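Local structure of chromosome partition protein Smc (Pyrococcus yayanosii, 5XEI) at residues E81-F86 and V101-V106; G92-E97 and L127-A132; F440-F445 and S471-F476; L481-M486 and K511-L516. The protein probably drives chromosome condensation and partitioning as a DNA-binding SMC ATPase, represented here by its ATP-binding head domain with part of the coiled coil and joint. All blocks are in the same frame, centred on the assembly; numbering follows the deposited sequence.

Contact 1 (E81-F86 and V101-V106)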
loop_
_atom_site.group_PDB
_atom_site.type_symbol
_atom_site.label_atom_id
_atom_site.label_comp_id
_atom_site.label_asym_id
_atom_site.label_seq_id
_atom_site.Cartn_x
_atom_site.Cartn_y
_atom_site.Cartn_z
ATOM N N GLU A 81 -37.851 -7.428 -2.719
ATOM C CA GLU A 81 -36.822 -8.448 -2.839
ATOM C C GLU A 81 -36.384 -8.612 -4.289
ATOM O O GLU A 81 -37.213 -8.748 -5.192
ATOM C CB GLU A 81 -37.333 -9.776 -2.282
ATOM C CG GLU A 81 -36.317 -10.891 -2.366
ATOM C CD GLU A 81 -36.851 -12.197 -1.795
ATOM O OE1 GLU A 81 -37.829 -12.746 -2.384
ATOM O OE2 GLU A 81 -36.295 -12.648 -0.752
ATOM N N VAL A 82 -35.078 -8.597 -4.508
ATOM C CA VAL A 82 -34.511 -8.794 -5.832
ATOM C C VAL A 82 -33.429 -9.851 -5.725
ATOM O O VAL A 82 -32.599 -9.813 -4.807
ATOM C CB VAL A 82 -33.923 -7.498 -6.419
ATOM C CG1 VAL A 82 -33.400 -7.771 -7.792
ATOM C CG2 VAL A 82 -34.961 -6.411 -6.454
ATOM N N ALA A 83 -33.439 -10.802 -6.650
ATOM C CA ALA A 83 -32.385 -11.798 -6.725
ATOM C C ALA A 83 -31.774 -11.715 -8.111
ATOM O O ALA A 83 -32.499 -11.599 -9.108
ATOM C CB ALA A 83 -32.918 -13.210 -6.444
ATOM N N ILE A 84 -30.450 -11.752 -8.187
ATOM C CA ILE A 84 -29.792 -11.684 -9.480
ATOM C C ILE A 84 -28.883 -12.893 -9.631
ATOM O O ILE A 84 -28.171 -13.271 -8.694
ATOM C CB ILE A 84 -29.021 -10.360 -9.650
ATOM C CG1 ILE A 84 -28.429 -10.256 -11.046
ATOM C CG2 ILE A 84 -27.926 -10.239 -8.624
ATOM C CD1 ILE A 84 -27.938 -8.876 -11.310
ATOM N N TYR A 85 -28.912 -13.504 -10.811
ATOM C CA TYR A 85 -28.174 -14.734 -11.064
ATOM C C TYR A 85 -27.146 -14.489 -12.149
ATOM O O TYR A 85 -27.511 -14.124 -13.271
ATOM C CB TYR A 85 -29.114 -15.846 -11.492
ATOM C CG TYR A 85 -30.142 -16.216 -10.466
ATOM C CD1 TYR A 85 -31.222 -15.378 -10.178
ATOM C CD2 TYR A 85 -30.059 -17.426 -9.804
ATOM C CE1 TYR A 85 -32.184 -15.748 -9.232
ATOM C CE2 TYR A 85 -30.996 -17.794 -8.869
ATOM C CZ TYR A 85 -32.052 -16.959 -8.586
ATOM O OH TYR A 85 -32.955 -17.375 -7.647
ATOM N N PHE A 86 -25.871 -14.695 -11.813
ATOM C CA PHE A 86 -24.759 -14.549 -12.745
ATOM C C PHE A 86 -24.205 -15.908 -13.131
ATOM O O PHE A 86 -24.076 -16.804 -12.288
ATOM C CB PHE A 86 -23.621 -13.742 -12.150
ATOM C CG PHE A 86 -23.967 -12.334 -11.860
ATOM C CD1 PHE A 86 -23.837 -11.370 -12.828
ATOM C CD2 PHE A 86 -24.384 -11.962 -10.601
ATOM C CE1 PHE A 86 -24.140 -10.052 -12.547
ATOM C CE2 PHE A 86 -24.689 -10.654 -10.318
ATOM C CZ PHE A 86 -24.567 -9.697 -11.291
ATOM N N VAL A 101 -25.221 -16.166 -7.056
ATOM C CA VAL A 101 -26.570 -15.646 -6.877
ATOM C C VAL A 101 -26.568 -14.674 -5.712
ATOM O O VAL A 101 -26.182 -15.041 -4.596
ATOM C CB VAL A 101 -27.586 -16.764 -6.621
ATOM C CG1 VAL A 101 -28.990 -16.166 -6.582
ATOM C CG2 VAL A 101 -27.440 -17.853 -7.677
ATOM N N ILE A 102 -27.027 -13.452 -5.969
ATOM C CA ILE A 102 -27.092 -12.391 -4.973
ATOM C C ILE A 102 -28.549 -11.995 -4.807
ATOM O O ILE A 102 -29.223 -11.651 -5.788
ATOM C CB ILE A 102 -26.233 -11.183 -5.376
ATOM C CG1 ILE A 102 -24.784 -11.632 -5.586
ATOM C CG2 ILE A 102 -26.317 -10.116 -4.316
ATOM C CD1 ILE A 102 -23.889 -10.588 -6.220
ATOM N N LYS A 103 -29.041 -12.069 -3.579
ATOM C CA LYS A 103 -30.387 -11.638 -3.248
ATOM C C LYS A 103 -30.301 -10.542 -2.195
ATOM O O LYS A 103 -29.501 -10.628 -1.256
ATOM C CB LYS A 103 -31.246 -12.807 -2.744
ATOM C CG LYS A 103 -32.625 -12.361 -2.232
ATOM C CD LYS A 103 -33.459 -13.499 -1.614
ATOM C CE LYS A 103 -34.141 -14.351 -2.684
ATOM N NZ LYS A 103 -34.840 -15.529 -2.093
ATOM N N ARG A 104 -31.094 -9.489 -2.379
ATOM C CA ARG A 104 -31.191 -8.397 -1.425
ATOM C C ARG A 104 -32.654 -8.131 -1.110
ATOM O O ARG A 104 -33.524 -8.242 -1.985
ATOM C CB ARG A 104 -30.554 -7.125 -1.949
ATOM C CG ARG A 104 -30.734 -5.934 -1.024
ATOM C CD ARG A 104 -30.150 -4.689 -1.636
ATOM N NE ARG A 104 -30.233 -3.552 -0.735
ATOM C CZ ARG A 104 -29.997 -2.292 -1.085
ATOM N NH1 ARG A 104 -29.672 -1.985 -2.337
ATOM N NH2 ARG A 104 -30.089 -1.328 -0.176
ATOM N N ARG A 105 -32.923 -7.781 0.143
ATOM C CA ARG A 105 -34.289 -7.577 0.583
ATOM C C ARG A 105 -34.335 -6.396 1.528
ATOM O O ARG A 105 -33.484 -6.266 2.411
ATOM C CB ARG A 105 -34.828 -8.826 1.267
ATOM C CG ARG A 105 -36.174 -8.645 1.913
ATOM C CD ARG A 105 -36.513 -9.875 2.716
ATOM N NE ARG A 105 -36.685 -11.034 1.859
ATOM C CZ ARG A 105 -36.918 -12.255 2.316
ATOM N NH1 ARG A 105 -37.076 -13.258 1.465
ATOM N NH2 ARG A 105 -36.984 -12.471 3.626
ATOM N N VAL A 106 -35.328 -5.538 1.349
ATOM C CA VAL A 106 -35.465 -4.334 2.157
ATOM C C VAL A 106 -36.835 -4.356 2.818
ATOM O O VAL A 106 -37.840 -4.666 2.171
ATOM C CB VAL A 106 -35.260 -3.067 1.305
ATOM C CG1 VAL A 106 -36.149 -3.117 0.076
ATOM C CG2 VAL A 106 -35.498 -1.804 2.118
#
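Glu81 lies opposite Arg105, a non-hydrogen-bonded pair, where strands 80-87 and 99-106 run antiparallel. CG anti to the backbone N (chi1 -180°) and an extended chain carry its carboxylate across to Lys103 and Arg105: OE2 forms salt bridges to Lys103 NZ (3.5 Å) and to Arg105 NH1 at the guanidinium edge, the two planes 45° apart; the bond from Arg105 NE is weak. Val82 and Arg104 form a hydrogen-bonded pair, Val82 N to Arg104 O at 3.0 Å. Ala83 CB meets Lys103 CB at 4.1 Å. Ile84 and Ile102 form the next hydrogen-bonded pair, with Ile84 CG2 3.8 Å from Ile102 CB. Val101 CG1 sits over one face of the Tyr85 ring in a CH-pi contact, 3.6 Å from the centroid; Tyr85 OH bonds to Glu8. Phe86 CE2 meets Ile102 CD1 at 4.2 Å. The face of Glu81, Ala83 and Tyr85 thus joins strands by charge pairing, which probably offsets the acid's charge, and a CH-pi contact; the other is mainly aliphatic, its Arg104 guanidinium held by the Phe48 and Gly52 carbonyls.

Contact 2 (G92-E97 and L127-A132)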
loop_
_atom_site.group_PDB
_atom_site.type_symbol
_atom_site.label_atom_id
_atom_site.label_comp_id
_atom_site.label_asym_id
_atom_site.label_seq_id
_atom_site.Cartn_x
_atom_site.Cartn_y
_atom_site.Cartn_z
ATOM N N GLY A 92 -14.964 -15.074 -13.275
ATOM C CA GLY A 92 -14.757 -13.662 -12.982
ATOM C C GLY A 92 -15.011 -13.332 -11.522
ATOM O O GLY A 92 -14.370 -12.444 -10.951
ATOM N N PHE A 93 -15.954 -14.032 -10.906
ATOM C CA PHE A 93 -16.147 -13.933 -9.475
ATOM C C PHE A 93 -15.163 -14.856 -8.766
ATOM O O PHE A 93 -15.094 -16.048 -9.098
ATOM C CB PHE A 93 -17.565 -14.319 -9.097
ATOM C CG PHE A 93 -18.590 -13.288 -9.427
ATOM C CD1 PHE A 93 -18.733 -12.161 -8.636
ATOM C CD2 PHE A 93 -19.448 -13.467 -10.499
ATOM C CE1 PHE A 93 -19.702 -11.208 -8.926
ATOM C CE2 PHE A 93 -20.420 -12.522 -10.800
ATOM C CZ PHE A 93 -20.546 -11.389 -10.008
ATOM N N PRO A 94 -14.384 -14.348 -7.795
ATOM C CA PRO A 94 -13.566 -15.239 -6.959
ATOM C C PRO A 94 -14.409 -16.142 -6.077
ATOM O O PRO A 94 -14.389 -16.013 -4.847
ATOM C CB PRO A 94 -12.727 -14.265 -6.122
ATOM C CG PRO A 94 -13.486 -12.983 -6.150
ATOM C CD PRO A 94 -14.085 -12.930 -7.527
ATOM N N ILE A 95 -15.163 -17.045 -6.700
ATOM C CA ILE A 95 -15.985 -18.041 -6.020
ATOM C C ILE A 95 -15.904 -19.308 -6.848
ATOM O O ILE A 95 -16.007 -19.254 -8.079
ATOM C CB ILE A 95 -17.453 -17.597 -5.885
ATOM C CG1 ILE A 95 -17.594 -16.433 -4.917
ATOM C CG2 ILE A 95 -18.326 -18.762 -5.433
ATOM C CD1 ILE A 95 -17.827 -16.883 -3.493
ATOM N N ASP A 96 -15.729 -20.453 -6.189
ATOM C CA ASP A 96 -15.602 -21.708 -6.924
ATOM C C ASP A 96 -16.978 -22.266 -7.298
ATOM O O ASP A 96 -17.336 -23.411 -7.016
ATOM C CB ASP A 96 -14.780 -22.711 -6.133
ATOM C CG ASP A 96 -14.008 -23.627 -7.038
ATOM O OD1 ASP A 96 -14.258 -24.852 -6.998
ATOM O OD2 ASP A 96 -13.186 -23.101 -7.828
ATOM N N GLU A 97 -17.742 -21.419 -7.982
ATOM C CA GLU A 97 -19.065 -21.751 -8.476
ATOM C C GLU A 97 -19.247 -21.106 -9.845
ATOM O O GLU A 97 -18.657 -20.061 -10.139
ATOM C CB GLU A 97 -20.148 -21.276 -7.498
ATOM C CG GLU A 97 -20.132 -21.971 -6.132
ATOM C CD GLU A 97 -20.664 -23.400 -6.173
ATOM O OE1 GLU A 97 -19.876 -24.332 -6.434
ATOM O OE2 GLU A 97 -21.879 -23.592 -5.946
ATOM N N LEU A 127 -20.148 -6.043 -1.927
ATOM C CA LEU A 127 -19.527 -4.969 -2.694
ATOM C C LEU A 127 -18.120 -5.354 -3.137
ATOM O O LEU A 127 -17.750 -5.178 -4.304
ATOM C CB LEU A 127 -19.496 -3.690 -1.861
ATOM C CG LEU A 127 -20.829 -3.013 -1.553
ATOM C CD1 LEU A 127 -20.612 -1.886 -0.583
ATOM C CD2 LEU A 127 -21.537 -2.488 -2.811
ATOM N N ASP A 128 -17.318 -5.886 -2.211
ATOM C CA ASP A 128 -15.920 -6.162 -2.515
ATOM C C ASP A 128 -15.795 -7.244 -3.575
ATOM O O ASP A 128 -14.883 -7.194 -4.407
ATOM C CB ASP A 128 -15.165 -6.520 -1.219
ATOM C CG ASP A 128 -15.431 -7.951 -0.726
ATOM O OD1 ASP A 128 -14.995 -8.269 0.404
ATOM O OD2 ASP A 128 -16.037 -8.778 -1.446
ATOM N N LEU A 129 -16.717 -8.213 -3.572
ATOM C CA LEU A 129 -16.729 -9.262 -4.585
ATOM C C LEU A 129 -17.249 -8.736 -5.932
ATOM O O LEU A 129 -16.700 -9.065 -6.998
ATOM C CB LEU A 129 -17.558 -10.448 -4.071
ATOM C CG LEU A 129 -18.104 -11.500 -5.039
ATOM C CD1 LEU A 129 -16.945 -12.229 -5.613
ATOM C CD2 LEU A 129 -19.005 -12.523 -4.375
ATOM N N LEU A 130 -18.283 -7.892 -5.917
ATOM C CA LEU A 130 -18.679 -7.262 -7.168
ATOM C C LEU A 130 -17.543 -6.440 -7.755
ATOM O O LEU A 130 -17.428 -6.345 -8.983
ATOM C CB LEU A 130 -19.927 -6.411 -6.965
ATOM C CG LEU A 130 -21.119 -7.292 -6.595
ATOM C CD1 LEU A 130 -22.372 -6.507 -6.234
ATOM C CD2 LEU A 130 -21.398 -8.254 -7.715
ATOM N N SER A 131 -16.675 -5.870 -6.904
ATOM C CA SER A 131 -15.509 -5.148 -7.414
ATOM C C SER A 131 -14.485 -6.098 -7.996
ATOM O O SER A 131 -13.960 -5.861 -9.088
ATOM C CB SER A 131 -14.857 -4.308 -6.324
ATOM O OG SER A 131 -15.267 -2.957 -6.411
ATOM N N ALA A 132 -14.169 -7.167 -7.264
ATOM C CA ALA A 132 -13.248 -8.173 -7.780
ATOM C C ALA A 132 -13.677 -8.679 -9.151
ATOM O O ALA A 132 -12.827 -8.962 -10.000
ATOM C CB ALA A 132 -13.133 -9.333 -6.792
#
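The CA atoms of Phe93 and Ala132 are the nearest pair across the contact, 6.7 Å apart, where the loop 92-97, bent by an inverse gamma turn centred on Pro94, passes the last turns of helix 123-132. The loop joins the two strands of the hairpin 80-87/99-106 in the SMC head; the side-chain contacts are all apolar, and no hydrogen bond joins the segments. Phe93 presents the edge of its ring to the helix: CD1 meets Leu129 CD1 at 3.5 Å, and CE1 meets Leu130 CD2 at 3.6 Å, both methyls lying near the ring plane. Leu129 crosses Phe93 at about a right angle, whereas Leu130 runs alongside it in the same direction. Leu129 carries most of the helix side: its CG is anti to the backbone N (chi1 161°), which sends the two methyls toward the loop. CD1 lodges between Phe93 and Pro94, and CD2 reaches Ile95 CG1 at 4.2 Å. Val100 of the hairpin also packs on the Phe93 ring, and Asn88 OD1 accepts the bond from Phe93 N. At the end of the helix, Ala132, its CB directed at the loop, touches the proline ring, with Ala132 CB 3.7 Å from Pro94 CG.

Contact 3 (F440-F445 and S471-F476)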
loop_
_atom_site.group_PDB
_atom_site.type_symbol
_atom_site.label_atom_id
_atom_site.label_comp_id
_atom_site.label_asym_id
_atom_site.label_seq_id
_atom_site.Cartn_x
_atom_site.Cartn_y
_atom_site.Cartn_z
ATOM N N PHE A 440 -11.855 -1.985 -25.220
ATOM C CA PHE A 440 -10.628 -2.322 -24.528
ATOM C C PHE A 440 -10.887 -3.401 -23.495
ATOM O O PHE A 440 -10.324 -4.501 -23.563
ATOM C CB PHE A 440 -10.036 -1.072 -23.894
ATOM C CG PHE A 440 -8.677 -1.274 -23.371
ATOM C CD1 PHE A 440 -7.586 -1.231 -24.225
ATOM C CD2 PHE A 440 -8.470 -1.511 -22.027
ATOM C CE1 PHE A 440 -6.303 -1.421 -23.743
ATOM C CE2 PHE A 440 -7.192 -1.690 -21.533
ATOM C CZ PHE A 440 -6.106 -1.648 -22.391
ATOM N N LYS A 441 -11.768 -3.118 -22.540
ATOM C CA LYS A 441 -12.007 -4.027 -21.423
ATOM C C LYS A 441 -13.512 -4.167 -21.220
ATOM O O LYS A 441 -14.125 -3.412 -20.457
ATOM C CB LYS A 441 -11.314 -3.537 -20.151
ATOM C CG LYS A 441 -11.001 -4.654 -19.160
ATOM C CD LYS A 441 -9.724 -4.389 -18.312
ATOM C CE LYS A 441 -8.431 -4.871 -19.011
ATOM N NZ LYS A 441 -7.146 -4.587 -18.258
ATOM N N PRO A 442 -14.123 -5.155 -21.874
ATOM C CA PRO A 442 -15.577 -5.354 -21.730
ATOM C C PRO A 442 -15.976 -5.572 -20.278
ATOM O O PRO A 442 -15.416 -6.422 -19.587
ATOM C CB PRO A 442 -15.846 -6.616 -22.565
ATOM C CG PRO A 442 -14.562 -6.957 -23.265
ATOM C CD PRO A 442 -13.454 -6.287 -22.533
ATOM N N ALA A 443 -16.958 -4.800 -19.812
ATOM C CA ALA A 443 -17.623 -5.136 -18.563
ATOM C C ALA A 443 -18.561 -6.331 -18.781
ATOM O O ALA A 443 -18.974 -6.605 -19.915
ATOM C CB ALA A 443 -18.403 -3.936 -18.040
ATOM N N PRO A 444 -18.911 -7.063 -17.704
ATOM C CA PRO A 444 -19.769 -8.259 -17.878
ATOM C C PRO A 444 -21.111 -7.969 -18.534
ATOM O O PRO A 444 -21.611 -8.795 -19.309
ATOM C CB PRO A 444 -19.941 -8.772 -16.443
ATOM C CG PRO A 444 -18.745 -8.282 -15.736
ATOM C CD PRO A 444 -18.459 -6.925 -16.308
ATOM N N PHE A 445 -21.718 -6.827 -18.240
ATOM C CA PHE A 445 -22.920 -6.428 -18.943
ATOM C C PHE A 445 -22.978 -4.912 -18.958
ATOM O O PHE A 445 -22.282 -4.237 -18.186
ATOM C CB PHE A 445 -24.183 -6.979 -18.276
ATOM C CG PHE A 445 -24.473 -6.321 -16.969
ATOM C CD1 PHE A 445 -23.882 -6.790 -15.808
ATOM C CD2 PHE A 445 -25.269 -5.186 -16.912
ATOM C CE1 PHE A 445 -24.111 -6.170 -14.610
ATOM C CE2 PHE A 445 -25.490 -4.550 -15.714
ATOM C CZ PHE A 445 -24.915 -5.043 -14.563
ATOM N N SER A 471 -22.313 -6.995 -28.746
ATOM C CA SER A 471 -22.892 -8.053 -27.925
ATOM C C SER A 471 -22.218 -9.396 -28.162
ATOM O O SER A 471 -22.421 -10.328 -27.372
ATOM C CB SER A 471 -24.414 -8.157 -28.137
ATOM O OG SER A 471 -24.774 -8.305 -29.494
ATOM N N ARG A 472 -21.380 -9.494 -29.194
ATOM C CA ARG A 472 -20.603 -10.704 -29.409
ATOM C C ARG A 472 -19.632 -10.965 -28.272
ATOM O O ARG A 472 -19.157 -12.092 -28.136
ATOM C CB ARG A 472 -19.856 -10.608 -30.741
ATOM C CG ARG A 472 -19.359 -11.946 -31.263
ATOM C CD ARG A 472 -17.831 -12.028 -31.283
ATOM N NE ARG A 472 -17.242 -11.604 -32.554
ATOM C CZ ARG A 472 -15.958 -11.770 -32.859
ATOM N NH1 ARG A 472 -15.148 -12.352 -31.981
ATOM N NH2 ARG A 472 -15.483 -11.363 -34.034
ATOM N N GLU A 473 -19.334 -9.962 -27.440
ATOM C CA GLU A 473 -18.453 -10.160 -26.297
ATOM C C GLU A 473 -19.020 -9.641 -24.981
ATOM O O GLU A 473 -18.446 -9.944 -23.931
ATOM C CB GLU A 473 -17.087 -9.495 -26.547
ATOM C CG GLU A 473 -17.146 -7.961 -26.506
ATOM C CD GLU A 473 -16.837 -7.316 -27.855
ATOM O OE1 GLU A 473 -16.404 -6.132 -27.883
ATOM O OE2 GLU A 473 -17.017 -8.005 -28.888
ATOM N N SER A 474 -20.109 -8.870 -24.992
ATOM C CA SER A 474 -20.714 -8.344 -23.770
ATOM C C SER A 474 -22.225 -8.521 -23.827
ATOM O O SER A 474 -22.806 -8.680 -24.905
ATOM C CB SER A 474 -20.402 -6.853 -23.555
ATOM O OG SER A 474 -19.018 -6.630 -23.406
ATOM N N GLN A 475 -22.860 -8.482 -22.651
ATOM C CA GLN A 475 -24.315 -8.569 -22.525
ATOM C C GLN A 475 -24.900 -7.168 -22.525
ATOM O O GLN A 475 -24.413 -6.288 -21.800
ATOM C CB GLN A 475 -24.713 -9.294 -21.239
ATOM C CG GLN A 475 -26.215 -9.525 -21.057
ATOM C CD GLN A 475 -26.498 -10.483 -19.904
ATOM O OE1 GLN A 475 -25.994 -10.295 -18.788
ATOM N NE2 GLN A 475 -27.272 -11.546 -20.179
ATOM N N PHE A 476 -25.932 -6.960 -23.342
ATOM C CA PHE A 476 -26.633 -5.682 -23.421
ATOM C C PHE A 476 -28.105 -5.838 -23.054
ATOM O O PHE A 476 -28.809 -6.690 -23.610
ATOM C CB PHE A 476 -26.488 -5.074 -24.806
ATOM C CG PHE A 476 -25.131 -4.502 -25.060
ATOM C CD1 PHE A 476 -24.823 -3.212 -24.654
ATOM C CD2 PHE A 476 -24.149 -5.270 -25.692
ATOM C CE1 PHE A 476 -23.564 -2.696 -24.881
ATOM C CE2 PHE A 476 -22.890 -4.767 -25.923
ATOM C CZ PHE A 476 -22.592 -3.477 -25.525
#
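Parallel strands 445-449 and 475-480 begin side by side in the mixed sheet of the ATPase head, and here the loops leading into them meet. Phe445 and Gln475 form the parallel bridge, their CA atoms 4.4 Å apart. No hydrogen bond joins the two segments, the backbone of Gln475 bonding with Tyr446, next in the strand; Phe445 CA gives a CA-H...O contact to Gln475 O at 3.2 Å, and Phe445 CB lies 3.8 Å from Gln475 CB. Phe445 CG lies between the backbone N and the carbonyl carbon (chi1 71°), and the ring leads away from Gln475 to touch Ile4. Pro442 CB rests on Ser474 OG at 3.3 Å, and Pro442 CG approaches Glu473 CG. The polar ends are held elsewhere: Ser474 OG by Gln438, the Gln475 amide by Ser25 O and Ile4 N. Gln438 also bonds to Glu473, tying this turn to helix 424-440. Neighbouring parallel strands, joined through helix 457-470 as a beta-alpha-beta crossover, are typical of the P-loop NTPase fold to which SMC heads belong.

Contact 4 (L481-M486 and K511-L516)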
loop_
_atom_site.group_PDB
_atom_site.type_symbol
_atom_site.label_atom_id
_atom_site.label_comp_id
_atom_site.label_asym_id
_atom_site.label_seq_id
_atom_site.Cartn_x
_atom_site.Cartn_y
_atom_site.Cartn_z
ATOM N N LEU A 481 -38.340 1.928 -26.347
ATOM C CA LEU A 481 -39.621 1.773 -27.025
ATOM C C LEU A 481 -39.488 1.987 -28.530
ATOM O O LEU A 481 -40.502 1.940 -29.238
ATOM C CB LEU A 481 -40.649 2.731 -26.416
ATOM C CG LEU A 481 -40.124 4.156 -26.381
ATOM C CD1 LEU A 481 -40.615 4.901 -27.605
ATOM C CD2 LEU A 481 -40.514 4.849 -25.097
ATOM N N ARG A 482 -38.271 2.194 -29.027
ATOM C CA ARG A 482 -38.017 2.519 -30.424
ATOM C C ARG A 482 -37.856 1.249 -31.250
ATOM O O ARG A 482 -37.083 0.354 -30.889
ATOM C CB ARG A 482 -36.767 3.390 -30.534
ATOM C CG ARG A 482 -36.672 4.442 -29.438
ATOM C CD ARG A 482 -37.616 5.608 -29.694
ATOM N NE ARG A 482 -37.338 6.262 -30.972
ATOM C CZ ARG A 482 -36.473 7.262 -31.137
ATOM N NH1 ARG A 482 -35.783 7.728 -30.101
ATOM N NH2 ARG A 482 -36.295 7.797 -32.338
ATOM N N ASP A 483 -38.579 1.186 -32.370
ATOM C CA ASP A 483 -38.708 -0.070 -33.103
ATOM C C ASP A 483 -37.383 -0.503 -33.712
ATOM O O ASP A 483 -37.096 -1.705 -33.790
ATOM C CB ASP A 483 -39.792 0.071 -34.173
ATOM C CG ASP A 483 -41.086 0.668 -33.613
ATOM O OD1 ASP A 483 -41.301 1.888 -33.804
ATOM O OD2 ASP A 483 -41.879 -0.068 -32.974
ATOM N N VAL A 484 -36.558 0.455 -34.130
ATOM C CA VAL A 484 -35.271 0.098 -34.712
ATOM C C VAL A 484 -34.398 -0.595 -33.673
ATOM O O VAL A 484 -33.665 -1.545 -33.985
ATOM C CB VAL A 484 -34.581 1.348 -35.287
ATOM C CG1 VAL A 484 -33.471 0.936 -36.235
ATOM C CG2 VAL A 484 -35.581 2.258 -35.974
ATOM N N MET A 485 -34.466 -0.134 -32.422
ATOM C CA MET A 485 -33.704 -0.780 -31.359
ATOM C C MET A 485 -34.214 -2.192 -31.110
ATOM O O MET A 485 -33.427 -3.141 -31.014
ATOM C CB MET A 485 -33.779 0.048 -30.084
ATOM C CG MET A 485 -32.792 -0.421 -29.051
ATOM S SD MET A 485 -31.081 -0.069 -29.519
ATOM C CE MET A 485 -31.042 1.710 -29.232
ATOM N N MET A 486 -35.535 -2.341 -30.995
ATOM C CA MET A 486 -36.160 -3.657 -30.913
ATOM C C MET A 486 -35.690 -4.589 -32.014
ATOM O O MET A 486 -35.585 -5.805 -31.811
ATOM C CB MET A 486 -37.669 -3.508 -31.028
ATOM C CG MET A 486 -38.420 -3.707 -29.790
ATOM S SD MET A 486 -40.102 -3.212 -30.155
ATOM C CE MET A 486 -39.962 -1.427 -29.990
ATOM N N LYS A 511 -45.057 -9.394 -32.678
ATOM C CA LYS A 511 -45.946 -9.125 -31.553
ATOM C C LYS A 511 -45.633 -7.764 -30.959
ATOM O O LYS A 511 -46.523 -6.924 -30.792
ATOM C CB LYS A 511 -45.810 -10.208 -30.483
ATOM C CG LYS A 511 -46.633 -11.456 -30.696
ATOM C CD LYS A 511 -46.989 -12.093 -29.356
ATOM C CE LYS A 511 -45.830 -12.913 -28.797
ATOM N NZ LYS A 511 -46.117 -13.369 -27.403
ATOM N N ALA A 512 -44.351 -7.531 -30.658
ATOM C CA ALA A 512 -43.926 -6.265 -30.078
ATOM C C ALA A 512 -44.214 -5.116 -31.023
ATOM O O ALA A 512 -44.601 -4.024 -30.588
ATOM C CB ALA A 512 -42.437 -6.322 -29.732
ATOM N N MET A 513 -44.019 -5.345 -32.325
ATOM C CA MET A 513 -44.466 -4.390 -33.331
ATOM C C MET A 513 -45.924 -4.026 -33.106
ATOM O O MET A 513 -46.251 -2.861 -32.855
ATOM C CB MET A 513 -44.260 -4.967 -34.731
ATOM C CG MET A 513 -42.816 -4.917 -35.178
ATOM S SD MET A 513 -42.226 -3.212 -35.117
ATOM C CE MET A 513 -43.057 -2.544 -36.563
ATOM N N LYS A 514 -46.805 -5.029 -33.150
ATOM C CA LYS A 514 -48.229 -4.794 -32.948
ATOM C C LYS A 514 -48.474 -3.963 -31.694
ATOM O O LYS A 514 -48.915 -2.814 -31.781
ATOM C CB LYS A 514 -48.979 -6.127 -32.890
ATOM C CG LYS A 514 -49.126 -6.804 -34.251
ATOM C CD LYS A 514 -49.945 -8.088 -34.159
ATOM C CE LYS A 514 -49.892 -8.866 -35.464
ATOM N NZ LYS A 514 -48.492 -9.212 -35.810
ATOM N N ILE A 515 -48.127 -4.498 -30.519
ATOM C CA ILE A 515 -48.481 -3.821 -29.269
ATOM C C ILE A 515 -47.918 -2.403 -29.210
ATOM O O ILE A 515 -48.532 -1.512 -28.608
ATOM C CB ILE A 515 -48.026 -4.650 -28.051
ATOM C CG1 ILE A 515 -48.284 -6.138 -28.283
ATOM C CG2 ILE A 515 -48.738 -4.178 -26.787
ATOM C CD1 ILE A 515 -49.737 -6.521 -28.196
ATOM N N LEU A 516 -46.775 -2.151 -29.849
ATOM C CA LEU A 516 -46.129 -0.848 -29.756
ATOM C C LEU A 516 -46.377 0.045 -30.972
ATOM O O LEU A 516 -45.669 1.041 -31.152
ATOM C CB LEU A 516 -44.631 -1.014 -29.511
ATOM C CG LEU A 516 -44.367 -1.611 -28.131
ATOM C CD1 LEU A 516 -42.869 -1.602 -27.801
ATOM C CD2 LEU A 516 -45.202 -0.886 -27.065
#
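Met486 and Leu516 make the apolar part of this contact between the short helix 483-488 and the last modelled helix, 509-518. Chi1 and the extended chi2 carry Met486 SD to within 3.9 Å of Ala512 CB, and the bend at chi3 (-81°) turns Met486 CE onto Leu516 CD1 at 3.6 Å. Leu516 extends toward the first helix with CG anti to its carbonyl carbon, placing CD1 against the end of Met486. The one polar side chain in the contact is Asp483: its OD2 stands 3.8 Å from Met513 SD, a van der Waals approach. The bend at chi2 brings Met513 SD toward Asp483, the two side chains at an oblique angle. No hydrogen bond crosses between the segments, and Asp483 OD1 has a long, weak ion pair with Lys520. Leu481 packs on Asn35, predicted to bind ATP. Both helices pack on strand 28-32, an inner strand of the mixed sheet, where Met486 and Leu516 touch Val32, with Met485 turned to strand 475-480 and helix 457-470.

How the contacts relate
From the N terminus, contact 1 comes first, pairing neighbouring strands of the antiparallel sheet and closing the hairpin 80-87/99-106. Contact 2 crosses it in the chain: its loop 92-97 lies inside that hairpin, and its helix segment 127-132 follows it. The two touch, through Phe86 CB against Phe93 CE2 and Ile102 CD1 against Leu130 CD2. After the long coiled-coil excursion, contact 3 closes the strand 445-449/helix 457-470 crossover in the mixed sheet, its centre about 17 Å from that of contact 2. Contact 4 follows in series, since strand 475-480 runs directly into helix 483-488, and it closes the loop through strands 491-498 and 501-506, setting helix 509-518 on helix 483-488.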